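Local structure of malic enzyme (Entamoeba histolytica, 3NV9) at the interface of chains A and B. The protein catalyses the oxidative decarboxylation of malate to pyruvate with a nicotinamide cofactor, works as a deeply entangled dimer and also activates the drug metronidazole. Coordinates in Å, arbitrary orientation; residue numbers count along the deposited sequence, not the author numbering. Chains: chain A/B, Malic enzyme.

Contact 1: the interface of chains A and B. Residues chain A 49, 88, 92, 132-133; chain B 47, 49, 92, 132-133.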
loop_
_atom_site.group_PDB
_atom_site.type_symbol
_atom_site.label_atom_id
_atom_site.label_comp_id
_atom_site.label_asym_id
_atom_site.label_seq_id
_atom_site.Cartn_x
_atom_site.Cartn_y
_atom_site.Cartn_z
ATOM N N ILE A 49 3.281 1.362 7.620
ATOM C CA ILE A 49 3.403 2.642 6.982
ATOM C C ILE A 49 4.022 3.612 7.987
ATOM O O ILE A 49 3.874 3.448 9.174
ATOM C CB ILE A 49 2.027 3.107 6.451
ATOM C CG1 ILE A 49 1.793 2.600 5.024
ATOM C CG2 ILE A 49 1.973 4.624 6.358
ATOM C CD1 ILE A 49 1.780 1.121 4.853
ATOM N N LEU A 88 4.203 9.860 -3.014
ATOM C CA LEU A 88 5.111 8.653 -2.947
ATOM C C LEU A 88 5.187 7.895 -4.240
ATOM O O LEU A 88 6.165 7.141 -4.496
ATOM C CB LEU A 88 4.627 7.676 -1.838
ATOM C CG LEU A 88 3.454 6.714 -2.168
ATOM C CD1 LEU A 88 3.353 5.567 -1.197
ATOM C CD2 LEU A 88 2.080 7.376 -2.233
ATOM N N PHE A 92 7.028 4.108 -5.499
ATOM C CA PHE A 92 5.973 3.185 -4.954
ATOM C C PHE A 92 5.784 2.011 -5.898
ATOM O O PHE A 92 5.445 2.202 -7.097
ATOM C CB PHE A 92 4.618 3.934 -4.750
ATOM C CG PHE A 92 3.642 3.285 -3.761
ATOM C CD1 PHE A 92 4.095 2.477 -2.686
ATOM C CD2 PHE A 92 2.272 3.573 -3.844
ATOM C CE1 PHE A 92 3.179 1.924 -1.738
ATOM C CE2 PHE A 92 1.338 3.033 -2.919
ATOM C CZ PHE A 92 1.791 2.191 -1.866
ATOM N N ALA A 132 6.968 -0.310 -1.033
ATOM C CA ALA A 132 6.219 -1.321 -1.784
ATOM C C ALA A 132 5.186 -1.957 -0.854
ATOM O O ALA A 132 5.404 -2.022 0.357
ATOM C CB ALA A 132 7.124 -2.317 -2.325
ATOM N N VAL A 133 4.030 -2.337 -1.400
ATOM C CA VAL A 133 3.065 -3.018 -0.608
ATOM C C VAL A 133 2.516 -4.267 -1.329
ATOM O O VAL A 133 2.439 -4.313 -2.536
ATOM C CB VAL A 133 1.919 -2.110 -0.117
ATOM C CG1 VAL A 133 2.414 -1.164 0.972
ATOM C CG2 VAL A 133 1.218 -1.425 -1.239
ATOM N N ILE B 47 4.091 9.690 3.017
ATOM C CA ILE B 47 4.289 8.409 3.718
ATOM C C ILE B 47 5.376 7.489 3.103
ATOM O O ILE B 47 5.866 7.738 2.032
ATOM C CB ILE B 47 2.989 7.611 3.850
ATOM C CG1 ILE B 47 2.546 6.986 2.484
ATOM C CG2 ILE B 47 2.002 8.425 4.550
ATOM C CD1 ILE B 47 1.125 6.270 2.526
ATOM N N ILE B 49 6.973 3.068 3.419
ATOM C CA ILE B 49 6.793 1.793 4.073
ATOM C C ILE B 49 8.036 1.518 4.953
ATOM O O ILE B 49 9.151 1.866 4.560
ATOM C CB ILE B 49 6.663 0.687 3.024
ATOM C CG1 ILE B 49 5.206 0.490 2.621
ATOM C CG2 ILE B 49 7.060 -0.600 3.642
ATOM C CD1 ILE B 49 4.659 1.554 1.780
ATOM N N PHE B 92 -4.576 -2.897 8.005
ATOM C CA PHE B 92 -4.267 -2.325 6.684
ATOM C C PHE B 92 -5.580 -1.896 6.049
ATOM O O PHE B 92 -6.478 -2.721 5.811
ATOM C CB PHE B 92 -3.610 -3.392 5.830
ATOM C CG PHE B 92 -2.785 -2.879 4.684
ATOM C CD1 PHE B 92 -2.150 -1.638 4.721
ATOM C CD2 PHE B 92 -2.587 -3.683 3.576
ATOM C CE1 PHE B 92 -1.366 -1.207 3.642
ATOM C CE2 PHE B 92 -1.796 -3.254 2.467
ATOM C CZ PHE B 92 -1.190 -2.009 2.512
ATOM N N ALA B 132 -2.078 2.369 6.158
ATOM C CA ALA B 132 -2.949 2.651 5.050
ATOM C C ALA B 132 -2.160 3.198 3.896
ATOM O O ALA B 132 -1.207 3.959 4.082
ATOM C CB ALA B 132 -3.991 3.670 5.453
ATOM N N VAL B 133 -2.618 2.862 2.689
ATOM C CA VAL B 133 -2.092 3.452 1.475
ATOM C C VAL B 133 -3.196 4.013 0.541
ATOM O O VAL B 133 -4.374 3.612 0.638
ATOM C CB VAL B 133 -1.201 2.442 0.741
ATOM C CG1 VAL B 133 0.075 2.141 1.568
ATOM C CG2 VAL B 133 -1.974 1.163 0.426
#
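The backbone carbonyl oxygen of B:Ala132 is covered by A:Ile49, CG1 lying 3.4 Å from it and CB and CG2 farther off; no cross-chain hydrogen bond holds it among the residues described. Its twin, A:Ala132 O, is covered in the same way by B:Ile49, whose CG1 also stands 3.4 Å from it. The isoleucine thus packs on the backbone carbonyl, while the alanine methyl points away from it. In both copies of Ile49, CG1 is anti to the carbonyl carbon (chi1 -89° in A:Ile49), which sends CD1 onward to the partner's valine and phenylalanine. B:Ile49 CD1 lies 3.6 Å from A:Val133 CG1, the two side chains crossing at about a right angle. The same methyl touches A:Phe92 CE1 at 3.8 Å. From the other direction, the tip of that ring, A:Phe92 CZ, meets B:Val133 CG1 at 3.8 Å. The two valine CG1 methyls face each other at 4.1 Å, and their compact branches suit the crowding between symmetry-related rings. A:Leu88, with CG in the crowded position between backbone N and carbonyl carbon (chi1 81°), lays CD1 over the centre of the A:Phe92 ring, 3.3 Å above its plane, which should limit the ring's rotation. That same methyl reaches B:Ile47 CG1 at 4.0 Å, crossing it obliquely. The side chains form an apolar core, and their contacts across the chains are by packing. The patch spans the dimer two-fold: strands 47-51 of the two chains meet in an antiparallel bridge at A:Ile49 and B:Ile49, flanked by strands 92-97 and 131-136 of each subunit.

Contact 2: the interface of chains A and B. Residues chain A 455, 458-459, 462, 464; chain B 454-455, 458-459, 462, 464.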
loop_
_atom_site.group_PDB
_atom_site.type_symbol
_atom_site.label_atom_id
_atom_site.label_comp_id
_atom_site.label_asym_id
_atom_site.label_seq_id
_atom_site.Cartn_x
_atom_site.Cartn_y
_atom_site.Cartn_z
ATOM N N SER A 455 17.008 3.934 9.114
ATOM C CA SER A 455 15.712 4.181 9.750
ATOM C C SER A 455 15.208 2.932 10.456
ATOM O O SER A 455 14.820 2.971 11.640
ATOM C CB SER A 455 14.679 4.593 8.730
ATOM O OG SER A 455 15.050 5.835 8.234
ATOM N N LEU A 458 17.261 2.086 13.628
ATOM C CA LEU A 458 16.942 2.982 14.705
ATOM C C LEU A 458 15.667 2.535 15.378
ATOM O O LEU A 458 15.581 2.624 16.577
ATOM C CB LEU A 458 16.803 4.420 14.201
ATOM C CG LEU A 458 16.612 5.552 15.222
ATOM C CD1 LEU A 458 17.698 5.458 16.338
ATOM C CD2 LEU A 458 16.701 6.901 14.555
ATOM N N LEU A 459 14.672 2.070 14.612
ATOM C CA LEU A 459 13.381 1.685 15.195
ATOM C C LEU A 459 13.515 0.446 16.103
ATOM O O LEU A 459 12.905 0.396 17.171
ATOM C CB LEU A 459 12.320 1.502 14.086
ATOM C CG LEU A 459 11.843 2.800 13.436
ATOM C CD1 LEU A 459 10.762 2.575 12.462
ATOM C CD2 LEU A 459 11.319 3.840 14.489
ATOM N N SER A 462 15.910 1.493 19.254
ATOM C CA SER A 462 14.859 2.124 20.100
ATOM C C SER A 462 13.802 1.265 20.770
ATOM O O SER A 462 13.039 1.788 21.552
ATOM C CB SER A 462 14.048 3.100 19.267
ATOM O OG SER A 462 14.624 4.355 19.502
ATOM N N HIS A 464 11.130 0.271 19.444
ATOM C CA HIS A 464 9.783 0.395 18.869
ATOM C C HIS A 464 9.414 -0.891 18.107
ATOM O O HIS A 464 8.247 -1.236 18.026
ATOM C CB HIS A 464 9.653 1.638 18.003
ATOM C CG HIS A 464 9.594 2.885 18.804
ATOM N ND1 HIS A 464 8.569 3.137 19.695
ATOM C CD2 HIS A 464 10.459 3.920 18.916
ATOM C CE1 HIS A 464 8.780 4.297 20.287
ATOM N NE2 HIS A 464 9.900 4.809 19.803
ATOM N N GLU B 454 5.473 7.892 18.365
ATOM C CA GLU B 454 6.841 7.949 18.892
ATOM C C GLU B 454 7.881 7.562 17.819
ATOM O O GLU B 454 8.900 8.230 17.699
ATOM C CB GLU B 454 6.972 7.174 20.199
ATOM C CG GLU B 454 6.249 7.867 21.356
ATOM C CD GLU B 454 6.020 6.943 22.522
ATOM O OE1 GLU B 454 6.576 5.809 22.547
ATOM O OE2 GLU B 454 5.249 7.334 23.416
ATOM N N SER B 455 7.553 6.568 16.983
ATOM C CA SER B 455 8.394 6.174 15.867
ATOM C C SER B 455 8.610 7.312 14.911
ATOM O O SER B 455 9.749 7.627 14.524
ATOM C CB SER B 455 7.771 5.014 15.068
ATOM O OG SER B 455 7.491 3.925 15.912
ATOM N N LEU B 458 10.847 10.026 16.507
ATOM C CA LEU B 458 12.196 9.533 16.527
ATOM C C LEU B 458 12.887 9.742 15.196
ATOM O O LEU B 458 14.055 10.191 15.148
ATOM C CB LEU B 458 12.220 8.048 16.874
ATOM C CG LEU B 458 13.589 7.477 17.223
ATOM C CD1 LEU B 458 14.337 8.315 18.267
ATOM C CD2 LEU B 458 13.437 6.051 17.758
ATOM N N LEU B 459 12.167 9.419 14.108
ATOM C CA LEU B 459 12.685 9.587 12.758
ATOM C C LEU B 459 12.868 11.085 12.409
ATOM O O LEU B 459 13.758 11.460 11.612
ATOM C CB LEU B 459 11.768 8.872 11.759
ATOM C CG LEU B 459 11.748 7.329 11.956
ATOM C CD1 LEU B 459 10.638 6.689 11.161
ATOM C CD2 LEU B 459 13.121 6.669 11.647
ATOM N N SER B 462 16.119 12.505 14.582
ATOM C CA SER B 462 17.353 11.959 14.055
ATOM C C SER B 462 17.648 12.479 12.653
ATOM O O SER B 462 18.708 12.239 12.140
ATOM C CB SER B 462 17.194 10.462 13.984
ATOM O OG SER B 462 16.192 10.170 13.040
ATOM N N HIS B 464 16.485 11.502 9.796
ATOM C CA HIS B 464 16.048 10.668 8.684
ATOM C C HIS B 464 14.913 11.353 7.994
ATOM O O HIS B 464 14.785 11.269 6.786
ATOM C CB HIS B 464 15.795 9.209 9.090
ATOM C CG HIS B 464 17.048 8.531 9.573
ATOM N ND1 HIS B 464 18.148 8.349 8.757
ATOM C CD2 HIS B 464 17.400 8.052 10.793
ATOM C CE1 HIS B 464 19.109 7.756 9.446
ATOM N NE2 HIS B 464 18.690 7.587 10.690
#
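The C-terminal end of helix 438-461 and the loop following it pack against the same segment of the other chain, forming a helix-end contact across the dimer two-fold. At its middle A:Leu458 and B:Leu458 point at each other tip to tip, A:Leu458 CG lying 4.1 Å from B:Leu458 CD2. Both hold CG anti to the backbone N (chi1 -174° and -167°), the extended course that carries a leucine out from a helix. Each then pushes CD2 against the partner's Ser462: B:Leu458 CD2 is tight on A:Ser462 CB, at 3.4 Å, while A:Leu458 CD2 lies 3.6 Å from B:Ser462 CB. A serine is small enough to take a methyl against it, though the A:Ser462 side is modelled tightly. In chain B its hydroxyl turns back to its own helix, B:Ser462 OG donating to the carbonyl B:Leu458 O at 3.0 Å, in the carbonyl plane and on a lone pair. This bond may help to fix the last turn. Beside the leucines, A:Leu459 CD2 rests 3.8 Å from B:Ser455 CB, a small residue that lets the helices come close. The rim is less symmetric. The A:His464 ring has the backbone N of B:Ser455 above one face, offset toward the rim, and B:Leu458 CD2 in plane at its edge. A:His464 CE1 touches B:Glu454 CB at 3.4 Å, and the carboxylate oxygen B:Glu454 OE1 also lies in plane at the ring edge, the two planes being 56° apart. A:His464 ND1 is 4.4 Å from B:Glu454 OE1, too far for a salt bridge, yet the carboxylate might favour a protonated imidazole. The ring appears to act mainly as a packing surface. The patch lies where helix 438-461 gives way to the loop leading to C-terminal helix 470-485.

Contact 1 and contact 2 lie about 17 Å apart, measured between the centres of their C-alpha atoms, and share no residue. Both straddle the same two-fold axis of the dimer. Contact 1 draws on strands and a 3-10 helix from the early part of the chain, contact 2 on a helix and loop close to its C-terminus. Two separate regions of the chain thus add to one interface, in keeping with an extensive dimer contact. Among the residues described, no polar bond crosses between the chains; side-chain packing carries both patches, with strand pairing added in contact 1.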